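Local coordinates for increased recombination centers protein 6 (Saccharomyces cerevisiae, PDB 3UC9), which acts as a clathrin coat accessory factor related to small G proteins and is involved in gross chromosomal rearrangements and telomere healing, at residues 48-53 / 191-196; 62-67 / 71-76. One frame throughout, in Å; residues are numbered along the deposited sequence.

Contact 1 (48-53 / 191-196); sequences DLFHCS and EIIDTH
Ile193 sets its CD1 methyl against two side chains of the segment 48-53, the tip of Leu49 and the far rim of the Phe50 ring. With CG1 anti to its carbonyl carbon (chi1 -61°) and CD1 extended beyond it, the isoleucine reaches away from its own helix, and CD1 is the atom that does the touching. It comes to 4.2 Å from Leu49 CD2, the two side chains meeting tip to tip, and to 4.1 Å from Phe50 CZ, approaching that ring at a slant. Leu49 also lies against its neighbour: its CG sits 4.0 Å above the Phe50 ring plane, over the ring centre, which backs one face of the ring. The helices involved, 39-50 and 185-195, belong to the Rossmann-like fold of this protein, and here their C-terminal ends approach with the Leu49 and Ile193 CA atoms 10.4 Å apart. The touch is light, burying 82 Å² over both sides, and wholly apolar, and Trp65 of strand 59-66 packs on both Leu49 and Ile193. On the 191-196 side Glu191 O accepts from Thr195 N and, at 2.8 Å, from Thr195 OG1, the two donors arriving from opposite faces of the carbonyl plane.

Contact 2 (62-67 / 71-76); sequences DQTWEN and KVHFDL
Phe74 lays one face of its ring against Gln63 and turns an edge to Trp65, on the inner side of a beta hairpin that joins strands 59-66 and 71-81 at one margin of the mixed sheet. Gln63 CB stands 3.8 Å from the Phe74 ring centroid, 24° off the normal, a CH-pi contact displaced toward the rim. The ring reaches over to strand 59-66 because Phe74 CG sits between its backbone N and carbonyl carbon (chi1 73°), bringing CE2 to 3.8 Å from Trp65 CB; the backbone N of Trp65 lies in the ring plane. Trp65 CB also meets Val72 CG1, while its indole runs on to Asp194, which accepts from NE1. Cutting Phe74 back to an alanine is likely to open a gap beside Trp65 CB and leave Gln63 CB without its aromatic face. Gln63 with Phe74 and Trp65 with Val72 are antiparallel hydrogen-bonded pairs. On the other side of the hairpin Thr64 and His73 run alongside each other, as do Glu66 and Lys71, Glu66 CB lying 3.8 Å from Lys71 CG. Asp62 and Gln63 together face Phe74 in a G1 beta bulge. There His73 ND1 gives Asp62 OD1 a weak bond, the carboxylate and imidazole planes 35° apart, and Asp75, whose OD2 is salt-bridged to Lys29, accepts from Asp62 N at OD1, 3.0 Å away and nearly along the C-O axis.

Overall arrangement
Contact 1 is small and entirely buried, methyls and a ring joining helices 39-50 and 185-195 across 138 residues of chain; contact 2 is local, larger and only partly buried, a hairpin held by backbone bonds with polar and charged side chains on one face. The hairpin closes within the loop that contact 1 spans, and the two centres lie about 9 Å apart. Their apolar faces merge: Trp65 CE2 packs on Ile193 CG2, and Phe50 CD1 lies 3.7 Å from Phe74 CZ. The same Asp194 OD1 that meets the indole also accepts from Asn67 ND2, a second polar tie from helix 185-195 to the hairpin.

Contact 1 (48-53 / 191-196)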
ATOM      1  N   ASP A  48      10.668  -8.647  -3.379  1.00 25.92           N
ATOM      2  CA  ASP A  48       9.828  -9.834  -3.178  1.00 26.38           C
ATOM      3  C   ASP A  48       8.467  -9.746  -3.874  1.00 25.14           C
ATOM      4  O   ASP A  48       7.987 -10.721  -4.452  1.00 26.20           O
ATOM      5  CB  ASP A  48       9.637 -10.115  -1.677  1.00 27.28           C
ATOM      6  CG  ASP A  48      10.921 -10.579  -0.990  1.00 30.98           C
ATOM      7  OD1 ASP A  48      11.868 -11.023  -1.685  1.00 30.39           O
ATOM      8  OD2 ASP A  48      10.985 -10.498   0.255  1.00 35.66           O
ATOM      9  N   LEU A  49       7.849  -8.574  -3.835  1.00 23.10           N
ATOM     10  CA  LEU A  49       6.512  -8.406  -4.396  1.00 22.87           C
ATOM     11  C   LEU A  49       6.546  -7.969  -5.857  1.00 23.32           C
ATOM     12  O   LEU A  49       5.765  -8.463  -6.670  1.00 24.59           O
ATOM     13  CB  LEU A  49       5.731  -7.389  -3.567  1.00 21.42           C
ATOM     14  CG  LEU A  49       4.272  -7.173  -3.972  1.00 20.04           C
ATOM     15  CD1 LEU A  49       3.501  -8.483  -4.028  1.00 24.19           C
ATOM     16  CD2 LEU A  49       3.621  -6.192  -2.998  1.00 21.32           C
ATOM     17  N   PHE A  50       7.434  -7.034  -6.186  1.00 24.45           N
ATOM     18  CA  PHE A  50       7.461  -6.426  -7.523  1.00 26.27           C
ATOM     19  C   PHE A  50       8.657  -6.826  -8.378  1.00 30.32           C
ATOM     20  O   PHE A  50       8.732  -6.428  -9.540  1.00 32.06           O
ATOM     21  CB  PHE A  50       7.435  -4.905  -7.413  1.00 25.64           C
ATOM     22  CG  PHE A  50       6.207  -4.371  -6.748  1.00 24.21           C
ATOM     23  CD1 PHE A  50       4.968  -4.501  -7.346  1.00 22.08           C
ATOM     24  CD2 PHE A  50       6.288  -3.720  -5.533  1.00 23.48           C
ATOM     25  CE1 PHE A  50       3.835  -3.999  -6.734  1.00 20.38           C
ATOM     26  CE2 PHE A  50       5.164  -3.225  -4.923  1.00 17.42           C
ATOM     27  CZ  PHE A  50       3.935  -3.360  -5.523  1.00 18.50           C
ATOM     28  N   HIS A  51       9.589  -7.587  -7.810  1.00 34.04           N
ATOM     29  CA  HIS A  51      10.815  -7.978  -8.514  1.00 38.47           C
ATOM     30  C   HIS A  51      11.550  -6.751  -9.043  1.00 40.62           C
ATOM     31  O   HIS A  51      12.027  -6.724 -10.184  1.00 41.76           O
ATOM     32  CB  HIS A  51      10.491  -8.991  -9.613  1.00 39.58           C
ATOM     33  CG  HIS A  51       9.626 -10.115  -9.135  1.00 41.44           C
ATOM     34  ND1 HIS A  51       8.305 -10.248  -9.505  1.00 44.07           N
ATOM     35  CD2 HIS A  51       9.880 -11.128  -8.272  1.00 45.76           C
ATOM     36  CE1 HIS A  51       7.790 -11.312  -8.913  1.00 46.46           C
ATOM     37  NE2 HIS A  51       8.724 -11.863  -8.158  1.00 46.39           N
ATOM     38  N   CYS A  52      11.640  -5.747  -8.173  1.00 41.82           N
ATOM     39  CA  CYS A  52      12.249  -4.469  -8.479  1.00 45.15           C
ATOM     40  C   CYS A  52      13.492  -4.294  -7.613  1.00 47.39           C
ATOM     41  O   CYS A  52      13.389  -4.179  -6.391  1.00 47.26           O
ATOM     42  CB  CYS A  52      11.251  -3.345  -8.196  1.00 43.71           C
ATOM     43  SG  CYS A  52      11.887  -1.697  -8.517  1.00 48.09           S
ATOM     44  N   SER A  53      14.660  -4.290  -8.251  1.00 51.09           N
ATOM     45  CA  SER A  53      15.933  -4.083  -7.561  1.00 54.13           C
ATOM     46  C   SER A  53      16.268  -2.592  -7.487  1.00 55.72           C
ATOM     47  O   SER A  53      17.091  -2.087  -8.256  1.00 58.05           O
ATOM     48  CB  SER A  53      17.060  -4.844  -8.271  1.00 55.55           C
ATOM     49  OG  SER A  53      16.856  -6.245  -8.195  1.00 56.70           O
ATOM     50  N   GLU A 191      -2.981 -10.473  -3.776  1.00 17.08           N
ATOM     51  CA  GLU A 191      -4.411 -10.611  -4.071  1.00 17.59           C
ATOM     52  C   GLU A 191      -5.135  -9.264  -4.096  1.00 16.05           C
ATOM     53  O   GLU A 191      -6.036  -9.042  -4.913  1.00 16.28           O
ATOM     54  CB  GLU A 191      -5.077 -11.509  -3.025  1.00 16.44           C
ATOM     55  CG  GLU A 191      -6.543 -11.808  -3.302  1.00 19.82           C
ATOM     56  CD  GLU A 191      -7.127 -12.838  -2.351  1.00 23.09           C
ATOM     57  OE1 GLU A 191      -6.951 -12.694  -1.124  1.00 21.14           O
ATOM     58  OE2 GLU A 191      -7.787 -13.775  -2.835  1.00 27.44           O
ATOM     59  N   ILE A 192      -4.762  -8.383  -3.177  1.00 15.86           N
ATOM     60  CA  ILE A 192      -5.348  -7.051  -3.123  1.00 14.98           C
ATOM     61  C   ILE A 192      -5.039  -6.304  -4.416  1.00 15.07           C
ATOM     62  O   ILE A 192      -5.913  -5.672  -5.000  1.00 15.56           O
ATOM     63  CB  ILE A 192      -4.869  -6.282  -1.887  1.00 14.61           C
ATOM     64  CG1 ILE A 192      -5.487  -6.885  -0.619  1.00 18.31           C
ATOM     65  CG2 ILE A 192      -5.230  -4.809  -2.003  1.00 19.07           C
ATOM     66  CD1 ILE A 192      -4.962  -6.261   0.683  1.00 17.73           C
ATOM     67  N   ILE A 193      -3.816  -6.429  -4.905  1.00 14.36           N
ATOM     68  CA  ILE A 193      -3.439  -5.756  -6.148  1.00 15.08           C
ATOM     69  C   ILE A 193      -4.144  -6.413  -7.339  1.00 15.82           C
ATOM     70  O   ILE A 193      -4.667  -5.724  -8.209  1.00 14.65           O
ATOM     71  CB  ILE A 193      -1.910  -5.729  -6.325  1.00 14.55           C
ATOM     72  CG1 ILE A 193      -1.286  -4.950  -5.161  1.00 12.10           C
ATOM     73  CG2 ILE A 193      -1.519  -5.061  -7.670  1.00 12.94           C
ATOM     74  CD1 ILE A 193       0.231  -4.967  -5.106  1.00 15.01           C
ATOM     75  N   ASP A 194      -4.167  -7.745  -7.365  1.00 16.40           N
ATOM     76  CA  ASP A 194      -4.844  -8.492  -8.420  1.00 17.96           C
ATOM     77  C   ASP A 194      -6.317  -8.125  -8.563  1.00 18.12           C
ATOM     78  O   ASP A 194      -6.823  -8.049  -9.678  1.00 19.13           O
ATOM     79  CB  ASP A 194      -4.784 -10.001  -8.148  1.00 17.76           C
ATOM     80  CG  ASP A 194      -3.447 -10.622  -8.479  1.00 20.82           C
ATOM     81  OD1 ASP A 194      -2.613  -9.993  -9.163  1.00 20.88           O
ATOM     82  OD2 ASP A 194      -3.252 -11.784  -8.059  1.00 22.51           O
ATOM     83  N   THR A 195      -7.006  -7.920  -7.440  1.00 17.30           N
ATOM     84  CA  THR A 195      -8.457  -7.714  -7.459  1.00 18.07           C
ATOM     85  C   THR A 195      -8.832  -6.226  -7.519  1.00 17.33           C
ATOM     86  O   THR A 195     -10.015  -5.889  -7.568  1.00 18.16           O
ATOM     87  CB  THR A 195      -9.146  -8.415  -6.258  1.00 19.15           C
ATOM     88  OG1 THR A 195      -8.643  -7.898  -5.020  1.00 20.40           O
ATOM     89  CG2 THR A 195      -8.907  -9.935  -6.314  1.00 17.94           C
ATOM     90  N   HIS A 196      -7.824  -5.353  -7.527  1.00 15.88           N
ATOM     91  CA  HIS A 196      -8.022  -3.902  -7.646  1.00 15.89           C
ATOM     92  C   HIS A 196      -8.668  -3.508  -8.979  1.00 16.41           C
ATOM     93  O   HIS A 196      -8.344  -4.073 -10.022  1.00 17.33           O
ATOM     94  CB  HIS A 196      -6.675  -3.167  -7.490  1.00 14.58           C
ATOM     95  CG  HIS A 196      -6.777  -1.676  -7.577  1.00 13.06           C
ATOM     96  ND1 HIS A 196      -7.331  -0.903  -6.577  1.00 11.65           N
ATOM     97  CD2 HIS A 196      -6.405  -0.817  -8.555  1.00 12.87           C
ATOM     98  CE1 HIS A 196      -7.283   0.371  -6.938  1.00 10.80           C
ATOM     99  NE2 HIS A 196      -6.705   0.449  -8.127  1.00 11.86           N
TER

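Contact 2 (62-67 / 71-76)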
ATOM      1  N   ASP A  62       6.492   2.159 -15.867  1.00 24.16           N
ATOM      2  CA  ASP A  62       6.093   1.117 -16.826  1.00 26.88           C
ATOM      3  C   ASP A  62       6.480  -0.290 -16.369  1.00 26.36           C
ATOM      4  O   ASP A  62       7.040  -1.094 -17.131  1.00 26.82           O
ATOM      5  CB  ASP A  62       6.646   1.421 -18.221  1.00 28.64           C
ATOM      6  CG  ASP A  62       5.813   0.785 -19.346  1.00 33.79           C
ATOM      7  OD1 ASP A  62       4.629   0.452 -19.117  1.00 38.52           O
ATOM      8  OD2 ASP A  62       6.341   0.644 -20.474  1.00 38.42           O
ATOM      9  N   GLN A  63       6.176  -0.569 -15.108  1.00 24.60           N
ATOM     10  CA  GLN A  63       6.246  -1.919 -14.568  1.00 25.80           C
ATOM     11  C   GLN A  63       5.001  -2.658 -15.030  1.00 26.26           C
ATOM     12  O   GLN A  63       3.995  -2.034 -15.376  1.00 27.85           O
ATOM     13  CB  GLN A  63       6.317  -1.883 -13.041  1.00 24.59           C
ATOM     14  CG  GLN A  63       7.526  -1.128 -12.506  1.00 28.43           C
ATOM     15  CD  GLN A  63       8.831  -1.733 -12.973  1.00 34.19           C
ATOM     16  OE1 GLN A  63       9.479  -1.215 -13.885  1.00 34.20           O
ATOM     17  NE2 GLN A  63       9.211  -2.853 -12.370  1.00 32.31           N
ATOM     18  N   THR A  64       5.068  -3.979 -15.079  1.00 25.41           N
ATOM     19  CA  THR A  64       3.906  -4.757 -15.471  1.00 26.19           C
ATOM     20  C   THR A  64       3.383  -5.504 -14.261  1.00 26.27           C
ATOM     21  O   THR A  64       4.155  -6.129 -13.526  1.00 26.34           O
ATOM     22  CB  THR A  64       4.236  -5.738 -16.603  1.00 28.84           C
ATOM     23  OG1 THR A  64       4.813  -5.015 -17.695  1.00 31.90           O
ATOM     24  CG2 THR A  64       2.968  -6.431 -17.086  1.00 31.17           C
ATOM     25  N   TRP A  65       2.084  -5.376 -14.014  1.00 24.52           N
ATOM     26  CA  TRP A  65       1.427  -6.233 -13.046  1.00 23.98           C
ATOM     27  C   TRP A  65       0.600  -7.227 -13.828  1.00 26.09           C
ATOM     28  O   TRP A  65      -0.327  -6.845 -14.547  1.00 25.47           O
ATOM     29  CB  TRP A  65       0.543  -5.459 -12.083  1.00 22.23           C
ATOM     30  CG  TRP A  65      -0.006  -6.354 -11.001  1.00 20.48           C
ATOM     31  CD1 TRP A  65      -1.232  -6.955 -10.975  1.00 21.65           C
ATOM     32  CD2 TRP A  65       0.675  -6.784  -9.826  1.00 17.55           C
ATOM     33  NE1 TRP A  65      -1.360  -7.723  -9.847  1.00 18.07           N
ATOM     34  CE2 TRP A  65      -0.202  -7.639  -9.122  1.00 18.12           C
ATOM     35  CE3 TRP A  65       1.939  -6.525  -9.290  1.00 20.40           C
ATOM     36  CZ2 TRP A  65       0.141  -8.229  -7.908  1.00 19.07           C
ATOM     37  CZ3 TRP A  65       2.283  -7.122  -8.078  1.00 20.21           C
ATOM     38  CH2 TRP A  65       1.385  -7.953  -7.400  1.00 20.15           C
ATOM     39  N   GLU A  66       0.936  -8.503 -13.688  1.00 27.56           N
ATOM     40  CA  GLU A  66       0.307  -9.539 -14.477  1.00 30.41           C
ATOM     41  C   GLU A  66      -0.093 -10.722 -13.610  1.00 30.71           C
ATOM     42  O   GLU A  66       0.597 -11.095 -12.656  1.00 30.85           O
ATOM     43  CB  GLU A  66       1.220  -9.987 -15.632  1.00 33.34           C
ATOM     44  CG  GLU A  66       2.624 -10.433 -15.222  1.00 38.73           C
ATOM     45  CD  GLU A  66       3.537 -10.728 -16.425  1.00 45.23           C
ATOM     46  OE1 GLU A  66       3.034 -10.796 -17.572  1.00 47.32           O
ATOM     47  OE2 GLU A  66       4.764 -10.892 -16.214  1.00 47.41           O
ATOM     48  N   ASN A  67      -1.242 -11.286 -13.944  1.00 30.10           N
ATOM     49  CA  ASN A  67      -1.717 -12.509 -13.313  1.00 29.61           C
ATOM     50  C   ASN A  67      -2.329 -13.348 -14.418  1.00 30.38           C
ATOM     51  O   ASN A  67      -2.124 -13.056 -15.605  1.00 29.07           O
ATOM     52  CB  ASN A  67      -2.712 -12.174 -12.191  1.00 29.08           C
ATOM     53  CG  ASN A  67      -3.785 -11.199 -12.638  1.00 26.22           C
ATOM     54  OD1 ASN A  67      -4.440 -11.410 -13.661  1.00 24.58           O
ATOM     55  ND2 ASN A  67      -3.964 -10.120 -11.878  1.00 29.20           N
ATOM     56  N   LYS A  71      -3.095  -8.132 -17.721  1.00 23.93           N
ATOM     57  CA  LYS A  71      -1.844  -7.392 -17.540  1.00 24.53           C
ATOM     58  C   LYS A  71      -2.204  -5.913 -17.511  1.00 23.11           C
ATOM     59  O   LYS A  71      -3.022  -5.463 -18.322  1.00 22.86           O
ATOM     60  CB  LYS A  71      -0.892  -7.564 -18.725  1.00 27.39           C
ATOM     61  CG  LYS A  71      -0.359  -8.958 -18.982  1.00 35.88           C
ATOM     62  CD  LYS A  71       0.239  -9.065 -20.395  1.00 41.30           C
ATOM     63  CE  LYS A  71       1.264  -7.969 -20.698  1.00 44.20           C
ATOM     64  NZ  LYS A  71       1.834  -8.119 -22.071  1.00 48.69           N
ATOM     65  N   VAL A  72      -1.593  -5.165 -16.599  1.00 22.80           N
ATOM     66  CA  VAL A  72      -1.741  -3.709 -16.561  1.00 22.27           C
ATOM     67  C   VAL A  72      -0.360  -3.110 -16.308  1.00 22.88           C
ATOM     68  O   VAL A  72       0.477  -3.733 -15.662  1.00 23.69           O
ATOM     69  CB  VAL A  72      -2.756  -3.261 -15.489  1.00 22.20           C
ATOM     70  CG1 VAL A  72      -2.218  -3.543 -14.084  1.00 19.46           C
ATOM     71  CG2 VAL A  72      -3.117  -1.789 -15.670  1.00 22.92           C
ATOM     72  N   HIS A  73      -0.108  -1.925 -16.856  1.00 21.82           N
ATOM     73  CA  HIS A  73       1.164  -1.251 -16.658  1.00 22.70           C
ATOM     74  C   HIS A  73       1.005  -0.176 -15.593  1.00 21.59           C
ATOM     75  O   HIS A  73       0.036   0.590 -15.629  1.00 21.63           O
ATOM     76  CB  HIS A  73       1.658  -0.650 -17.975  1.00 24.55           C
ATOM     77  CG  HIS A  73       2.032  -1.685 -18.994  1.00 30.78           C
ATOM     78  ND1 HIS A  73       3.341  -2.028 -19.262  1.00 37.83           N
ATOM     79  CD2 HIS A  73       1.268  -2.471 -19.788  1.00 36.09           C
ATOM     80  CE1 HIS A  73       3.366  -2.973 -20.184  1.00 37.84           C
ATOM     81  NE2 HIS A  73       2.122  -3.260 -20.522  1.00 36.62           N
ATOM     82  N   PHE A  74       1.944  -0.134 -14.646  1.00 20.78           N
ATOM     83  CA  PHE A  74       1.875   0.818 -13.528  1.00 19.50           C
ATOM     84  C   PHE A  74       3.250   1.431 -13.228  1.00 20.24           C
ATOM     85  O   PHE A  74       4.292   0.919 -13.664  1.00 21.01           O
ATOM     86  CB  PHE A  74       1.291   0.150 -12.270  1.00 18.89           C
ATOM     87  CG  PHE A  74       2.232  -0.810 -11.593  1.00 20.26           C
ATOM     88  CD1 PHE A  74       2.920  -0.438 -10.453  1.00 19.19           C
ATOM     89  CD2 PHE A  74       2.439  -2.081 -12.110  1.00 17.43           C
ATOM     90  CE1 PHE A  74       3.789  -1.315  -9.834  1.00 21.51           C
ATOM     91  CE2 PHE A  74       3.311  -2.948 -11.511  1.00 22.29           C
ATOM     92  CZ  PHE A  74       3.989  -2.568 -10.367  1.00 23.58           C
ATOM     93  N   ASP A  75       3.229   2.538 -12.490  1.00 18.71           N
ATOM     94  CA  ASP A  75       4.435   3.221 -12.043  1.00 18.57           C
ATOM     95  C   ASP A  75       4.592   3.013 -10.531  1.00 18.50           C
ATOM     96  O   ASP A  75       3.627   3.136  -9.785  1.00 17.85           O
ATOM     97  CB  ASP A  75       4.335   4.713 -12.340  1.00 20.19           C
ATOM     98  CG  ASP A  75       4.342   5.034 -13.827  1.00 23.00           C
ATOM     99  OD1 ASP A  75       4.682   4.155 -14.653  1.00 20.80           O
ATOM    100  OD2 ASP A  75       4.024   6.198 -14.171  1.00 24.26           O
ATOM    101  N   LEU A  76       5.815   2.720 -10.102  1.00 18.70           N
ATOM    102  CA  LEU A  76       6.153   2.559  -8.708  1.00 19.37           C
ATOM    103  C   LEU A  76       6.824   3.846  -8.232  1.00 19.50           C
ATOM    104  O   LEU A  76       7.819   4.293  -8.814  1.00 21.43           O
ATOM    105  CB  LEU A  76       7.089   1.358  -8.542  1.00 19.70           C
ATOM    106  CG  LEU A  76       7.360   0.772  -7.165  1.00 26.22           C
ATOM    107  CD1 LEU A  76       6.088   0.151  -6.588  1.00 26.83           C
ATOM    108  CD2 LEU A  76       8.455  -0.268  -7.259  1.00 29.09           C
TER